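Local coordinates for 5-ketofructose reductase (Gluconobacter sp., PDB 7COK) that reduces 5-ketofructose, probably to fructose with a nicotinamide cofactor, as a member of a novel class of the shikimate dehydrogenase family, at the interface of chains A and B. Numbering follows the deposited sequence. Chains: chain A/B, 5-ketofructose reductase.

Contact 1: the interface of chains A and B. Residues chain A 24, 28, 39-41; chain B 39.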
ATOM      1  N   VAL A  24      -8.052  -6.941   5.506  1.00 12.69           N
ATOM      2  CA  VAL A  24      -6.944  -6.055   5.875  1.00 12.40           C
ATOM      3  C   VAL A  24      -6.623  -6.136   7.376  1.00 12.36           C
ATOM      4  O   VAL A  24      -5.468  -6.305   7.745  1.00 12.87           O
ATOM      5  CB  VAL A  24      -7.125  -4.580   5.373  1.00 12.73           C
ATOM      6  CG1 VAL A  24      -8.414  -3.952   5.881  1.00 13.87           C
ATOM      7  CG2 VAL A  24      -5.926  -3.706   5.772  1.00 12.55           C
ATOM      8  N   GLU A  28      -3.295  -8.045   8.778  1.00 11.54           N
ATOM      9  CA  GLU A  28      -2.294  -7.176   9.410  1.00 11.86           C
ATOM     10  C   GLU A  28      -2.146  -7.537  10.879  1.00 11.60           C
ATOM     11  O   GLU A  28      -1.035  -7.429  11.415  1.00 11.69           O
ATOM     12  CB  GLU A  28      -2.596  -5.702   9.192  1.00 11.29           C
ATOM     13  CG  GLU A  28      -2.295  -5.293   7.754  1.00 12.56           C
ATOM     14  CD  GLU A  28      -2.317  -3.804   7.526  1.00 13.35           C
ATOM     15  OE1 GLU A  28      -2.898  -3.067   8.353  1.00 14.49           O
ATOM     16  OE2 GLU A  28      -1.747  -3.355   6.511  1.00 13.40           O
ATOM     17  N   ARG A  39       2.553  -5.145   4.893  1.00 11.59           N
ATOM     18  CA  ARG A  39       1.315  -4.377   4.878  1.00 11.51           C
ATOM     19  C   ARG A  39       0.359  -5.018   3.892  1.00 10.74           C
ATOM     20  O   ARG A  39       0.775  -5.615   2.922  1.00 11.06           O
ATOM     21  CB  ARG A  39       1.608  -2.950   4.441  1.00 11.78           C
ATOM     22  CG  ARG A  39       2.623  -2.228   5.323  1.00 12.85           C
ATOM     23  CD  ARG A  39       2.821  -0.799   4.882  1.00 14.07           C
ATOM     24  NE  ARG A  39       1.697  -0.002   5.357  1.00 15.62           N
ATOM     25  CZ  ARG A  39       1.612   1.316   5.266  1.00 16.43           C
ATOM     26  NH1 ARG A  39       2.582   2.021   4.695  1.00 17.53           N
ATOM     27  NH2 ARG A  39       0.541   1.913   5.746  1.00 18.09           N
ATOM     28  N   TYR A  40      -0.936  -4.836   4.144  1.00 11.31           N
ATOM     29  CA  TYR A  40      -1.996  -5.275   3.250  1.00 11.52           C
ATOM     30  C   TYR A  40      -2.755  -4.033   2.843  1.00 11.26           C
ATOM     31  O   TYR A  40      -3.388  -3.374   3.683  1.00 12.40           O
ATOM     32  CB  TYR A  40      -2.905  -6.224   4.005  1.00 11.51           C
ATOM     33  CG  TYR A  40      -3.942  -6.940   3.142  1.00 11.94           C
ATOM     34  CD1 TYR A  40      -5.152  -6.320   2.809  1.00 12.29           C
ATOM     35  CD2 TYR A  40      -3.728  -8.236   2.696  1.00 13.04           C
ATOM     36  CE1 TYR A  40      -6.116  -6.986   2.056  1.00 12.85           C
ATOM     37  CE2 TYR A  40      -4.688  -8.896   1.937  1.00 12.88           C
ATOM     38  CZ  TYR A  40      -5.882  -8.264   1.638  1.00 12.80           C
ATOM     39  OH  TYR A  40      -6.852  -8.936   0.885  1.00 13.92           O
ATOM     40  N   ILE A  41      -2.733  -3.738   1.540  1.00 10.72           N
ATOM     41  CA  ILE A  41      -3.338  -2.542   0.988  1.00 11.41           C
ATOM     42  C   ILE A  41      -4.680  -2.865   0.308  1.00 10.57           C
ATOM     43  O   ILE A  41      -4.713  -3.470  -0.769  1.00 11.24           O
ATOM     44  CB  ILE A  41      -2.364  -1.823   0.000  1.00 12.12           C
ATOM     45  CG1 ILE A  41      -0.939  -1.645   0.603  1.00 12.70           C
ATOM     46  CG2 ILE A  41      -2.961  -0.515  -0.483  1.00 13.55           C
ATOM     47  CD1 ILE A  41      -0.850  -1.019   1.980  1.00 14.27           C
TER
ATOM     48  N   ARG B  39      -3.022   6.203   4.396  1.00 11.95           N
ATOM     49  CA  ARG B  39      -1.785   5.423   4.440  1.00 11.82           C
ATOM     50  C   ARG B  39      -0.827   5.960   3.407  1.00 12.08           C
ATOM     51  O   ARG B  39      -1.264   6.441   2.365  1.00 12.17           O
ATOM     52  CB  ARG B  39      -2.075   3.963   4.082  1.00 12.98           C
ATOM     53  CG  ARG B  39      -2.784   3.253   5.198  1.00 13.76           C
ATOM     54  CD  ARG B  39      -3.278   1.892   4.766  1.00 15.84           C
ATOM     55  NE  ARG B  39      -3.659   1.169   5.966  1.00 18.25           N
ATOM     56  CZ  ARG B  39      -3.489  -0.133   6.147  1.00 18.70           C
ATOM     57  NH1 ARG B  39      -2.974  -0.889   5.169  1.00 18.43           N
ATOM     58  NH2 ARG B  39      -3.833  -0.666   7.319  1.00 19.46           N
TER
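Carboxylate oxygen OE2 of A:Glu28 accepts from both chains at once. Within its own subunit the backbone N of A:Tyr40 donates to OE2 of A:Glu28 from 2.9 Å in a nearly straight bond (174° at H). Across the interface, guanidinium NH1 of B:Arg39 reaches OE2 of A:Glu28 at 3.1 Å. The backbone donor takes the lone pair facing away from OE1, while NH1 comes to the syn side. The neighbouring NH2 of B:Arg39 bonds to OE1 of A:Glu28 at 2.8 Å, closing an end-on, two-pronged salt bridge. The flat groups are almost parallel (11° apart) but somewhat offset, with each arginine nitrogen lying out of the carboxylate plane. Helix 23-34 supplies the glutamate and strand 38-44 the tyrosine amide; the backbone bond within the chain probably helps to fix the rotation of the carboxylate that B:Arg39 meets.

B:Arg39, from the equivalent strand of the other subunit, is extended from CG to NE and thereby carries its guanidinium over to the A side. There NH1 of B:Arg39 also makes a weak hydrogen bond to the carbonyl O of A:Tyr40, at 2.9 Å. Two methyls touch the guanidinium nitrogens from different sides: CG2 of A:Val24 beside both terminal nitrogens, and CD1 of A:Ile41 at 3.8 Å from NH1 of B:Arg39.

A:Arg39 behaves differently from its counterpart: a bend at chi3 (78°) turns its guanidinium toward the aliphatic stem of B:Arg39 as the two arginine side chains run past each other in opposite directions. Terminal NH2 of A:Arg39 lies 3.6 Å from methylene CG of B:Arg39.

Contact 2: the interface of chains A and B. Residues chain A 41-43, 62; chain B 10, 39, 41, 60.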
ATOM      1  N   ILE A  41      -2.733  -3.738   1.540  1.00 10.72           N
ATOM      2  CA  ILE A  41      -3.338  -2.542   0.988  1.00 11.41           C
ATOM      3  C   ILE A  41      -4.680  -2.865   0.308  1.00 10.57           C
ATOM      4  O   ILE A  41      -4.713  -3.470  -0.769  1.00 11.24           O
ATOM      5  CB  ILE A  41      -2.364  -1.823   0.000  1.00 12.12           C
ATOM      6  CG1 ILE A  41      -0.939  -1.645   0.603  1.00 12.70           C
ATOM      7  CG2 ILE A  41      -2.961  -0.515  -0.483  1.00 13.55           C
ATOM      8  CD1 ILE A  41      -0.850  -1.019   1.980  1.00 14.27           C
ATOM      9  N   ASN A  42      -5.774  -2.438   0.944  1.00 10.94           N
ATOM     10  CA  ASN A  42      -7.130  -2.712   0.472  1.00 11.20           C
ATOM     11  C   ASN A  42      -7.557  -1.630  -0.519  1.00 11.98           C
ATOM     12  O   ASN A  42      -7.816  -0.474  -0.142  1.00 12.32           O
ATOM     13  CB  ASN A  42      -8.066  -2.730   1.686  1.00 11.77           C
ATOM     14  CG  ASN A  42      -9.489  -3.154   1.338  1.00 12.64           C
ATOM     15  OD1 ASN A  42      -9.701  -3.928   0.423  1.00 12.87           O
ATOM     16  ND2 ASN A  42     -10.462  -2.673   2.115  1.00 12.02           N
ATOM     17  N   CYS A  43      -7.580  -1.995  -1.800  1.00 11.91           N
ATOM     18  CA  CYS A  43      -7.823  -1.034  -2.893  1.00 12.13           C
ATOM     19  C   CYS A  43      -9.181  -1.214  -3.537  1.00 11.90           C
ATOM     20  O   CYS A  43      -9.612  -2.330  -3.790  1.00 11.74           O
ATOM     21  CB  CYS A  43      -6.780  -1.207  -3.989  1.00 13.03           C
ATOM     22  SG  CYS A  43      -5.069  -1.014  -3.448  1.00 13.57           S
ATOM     23  N   TRP A  62       4.975  -5.452  -5.164  1.00 10.93           N
ATOM     24  CA  TRP A  62       4.209  -6.304  -4.264  1.00 10.81           C
ATOM     25  C   TRP A  62       4.590  -7.780  -4.413  1.00 11.00           C
ATOM     26  O   TRP A  62       5.075  -8.200  -5.479  1.00 11.49           O
ATOM     27  CB  TRP A  62       2.725  -6.154  -4.558  1.00 10.81           C
ATOM     28  CG  TRP A  62       2.099  -4.778  -4.315  1.00 11.16           C
ATOM     29  CD1 TRP A  62       2.717  -3.549  -4.341  1.00 11.11           C
ATOM     30  CD2 TRP A  62       0.713  -4.522  -4.099  1.00 11.06           C
ATOM     31  NE1 TRP A  62       1.805  -2.546  -4.102  1.00 11.63           N
ATOM     32  CE2 TRP A  62       0.564  -3.103  -3.979  1.00 11.34           C
ATOM     33  CE3 TRP A  62      -0.430  -5.346  -3.985  1.00 11.78           C
ATOM     34  CZ2 TRP A  62      -0.689  -2.483  -3.753  1.00 11.63           C
ATOM     35  CZ3 TRP A  62      -1.680  -4.731  -3.754  1.00 11.78           C
ATOM     36  CH2 TRP A  62      -1.794  -3.305  -3.645  1.00 11.43           C
TER
ATOM     37  N   LEU B  10      -5.353   6.385   0.053  1.00 11.52           N
ATOM     38  CA  LEU B  10      -4.042   5.882  -0.341  1.00 11.66           C
ATOM     39  C   LEU B  10      -3.141   6.976  -0.910  1.00 10.88           C
ATOM     40  O   LEU B  10      -3.538   7.718  -1.804  1.00 11.70           O
ATOM     41  CB  LEU B  10      -4.141   4.703  -1.323  1.00 12.01           C
ATOM     42  CG  LEU B  10      -4.859   3.475  -0.742  1.00 12.33           C
ATOM     43  CD1 LEU B  10      -4.896   2.414  -1.828  1.00 13.05           C
ATOM     44  CD2 LEU B  10      -4.198   2.935   0.528  1.00 13.18           C
ATOM     45  N   ARG B  39      -3.022   6.203   4.396  1.00 11.95           N
ATOM     46  CA  ARG B  39      -1.785   5.423   4.440  1.00 11.82           C
ATOM     47  C   ARG B  39      -0.827   5.960   3.407  1.00 12.08           C
ATOM     48  O   ARG B  39      -1.264   6.441   2.365  1.00 12.17           O
ATOM     49  CB  ARG B  39      -2.075   3.963   4.082  1.00 12.98           C
ATOM     50  CG  ARG B  39      -2.784   3.253   5.198  1.00 13.76           C
ATOM     51  CD  ARG B  39      -3.278   1.892   4.766  1.00 15.84           C
ATOM     52  NE  ARG B  39      -3.659   1.169   5.966  1.00 18.25           N
ATOM     53  CZ  ARG B  39      -3.489  -0.133   6.147  1.00 18.70           C
ATOM     54  NH1 ARG B  39      -2.974  -0.889   5.169  1.00 18.43           N
ATOM     55  NH2 ARG B  39      -3.833  -0.666   7.319  1.00 19.46           N
ATOM     56  N   ILE B  41       2.272   4.604   1.184  1.00 11.86           N
ATOM     57  CA  ILE B  41       2.903   3.372   0.704  1.00 12.33           C
ATOM     58  C   ILE B  41       4.275   3.634   0.044  1.00 11.85           C
ATOM     59  O   ILE B  41       4.352   4.209  -1.050  1.00 11.82           O
ATOM     60  CB  ILE B  41       1.964   2.646  -0.287  1.00 12.74           C
ATOM     61  CG1 ILE B  41       0.527   2.528   0.256  1.00 13.45           C
ATOM     62  CG2 ILE B  41       2.558   1.291  -0.646  1.00 12.06           C
ATOM     63  CD1 ILE B  41       0.389   2.003   1.671  1.00 15.42           C
ATOM     64  N   MET B  60      -5.699   2.085  -8.630  1.00 12.09           N
ATOM     65  CA  MET B  60      -5.930   1.762  -7.212  1.00 11.79           C
ATOM     66  C   MET B  60      -6.534   2.942  -6.475  1.00 11.92           C
ATOM     67  O   MET B  60      -6.750   2.896  -5.275  1.00 11.64           O
ATOM     68  CB  MET B  60      -4.628   1.350  -6.544  1.00 12.49           C
ATOM     69  CG  MET B  60      -4.059   0.053  -7.049  1.00 13.78           C
ATOM     70  SD  MET B  60      -2.479  -0.218  -6.237  1.00 15.77           S
ATOM     71  CE  MET B  60      -1.627  -1.305  -7.379  1.00 13.65           C
TER
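A:Ile41 and B:Ile41 point at each other tip to tip between the two copies of strand 38-44, in the part of this shikimate dehydrogenase-family fold that corresponds to the substrate-binding domain. The end methyls CD1 of A:Ile41 and CD1 of B:Ile41 are 3.3 Å apart, a close methyl-methyl packing. Both isoleucines have nearly the same shape: CG1 lies beside the backbone N and opposite the carbonyl carbon (chi1 -49° in A:Ile41), and the turn about CB-CG1 (chi2 -51° in A:Ile41) directs CD1 toward the partner. The equivalent torsions fit the two-fold relation of the subunits.

The other branch of A:Ile41 serves a different neighbour. Methyl CG2 of A:Ile41 faces the forked end of B:Leu10, a residue of strand 9-15, and lies 3.8 Å from CD1 of B:Leu10, with CD2 similarly near; the two side chains cross obliquely. CD1 of B:Leu10 touches both CG2 of A:Ile41 and SG of A:Cys43, the sulfur being 3.8 Å from it. That thiol also makes a weak hydrogen bond back to the carbonyl O of A:Ile41.

Farther along, the sulfur SD of B:Met60 approaches SG of A:Cys43 at 3.9 Å. The methionine comes from a loop and extends beyond CG (chi2 176°), which takes its sulfur past the cysteine to the indole of A:Trp62. Methionine and tryptophan arrive from opposite directions and meet at the benzo part of the indole. SD of B:Met60 comes in at a slant to the CZ2 border of A:Trp62, off the ring plane and outside the ring outline, 3.8 Å from CZ2. Methyl CE of B:Met60 is on the same face, nearer the rim. SG of A:Cys43 also lies 3.9 Å from methylenes CB and CG of B:Met60.

The C-alpha centres of contact 1 and contact 2 are about 7 Å apart, and A:Ile41 and B:Arg39 belong to both. Strand 38-44 of each subunit runs through the two patches, joining a charged grip in contact 1 to apolar and sulfur packing in contact 2. Helix 23-34 enters through contact 1, whereas strand 9-15 and the loop with residues 60 and 62 enter through contact 2. Two-fold symmetry gives each patch a twin with the chains exchanged, though the two Arg39 side chains differ in conformation. Polar and hydrophobic surfaces join the deposited pair, although the structure alone does not prove a dimer in solution.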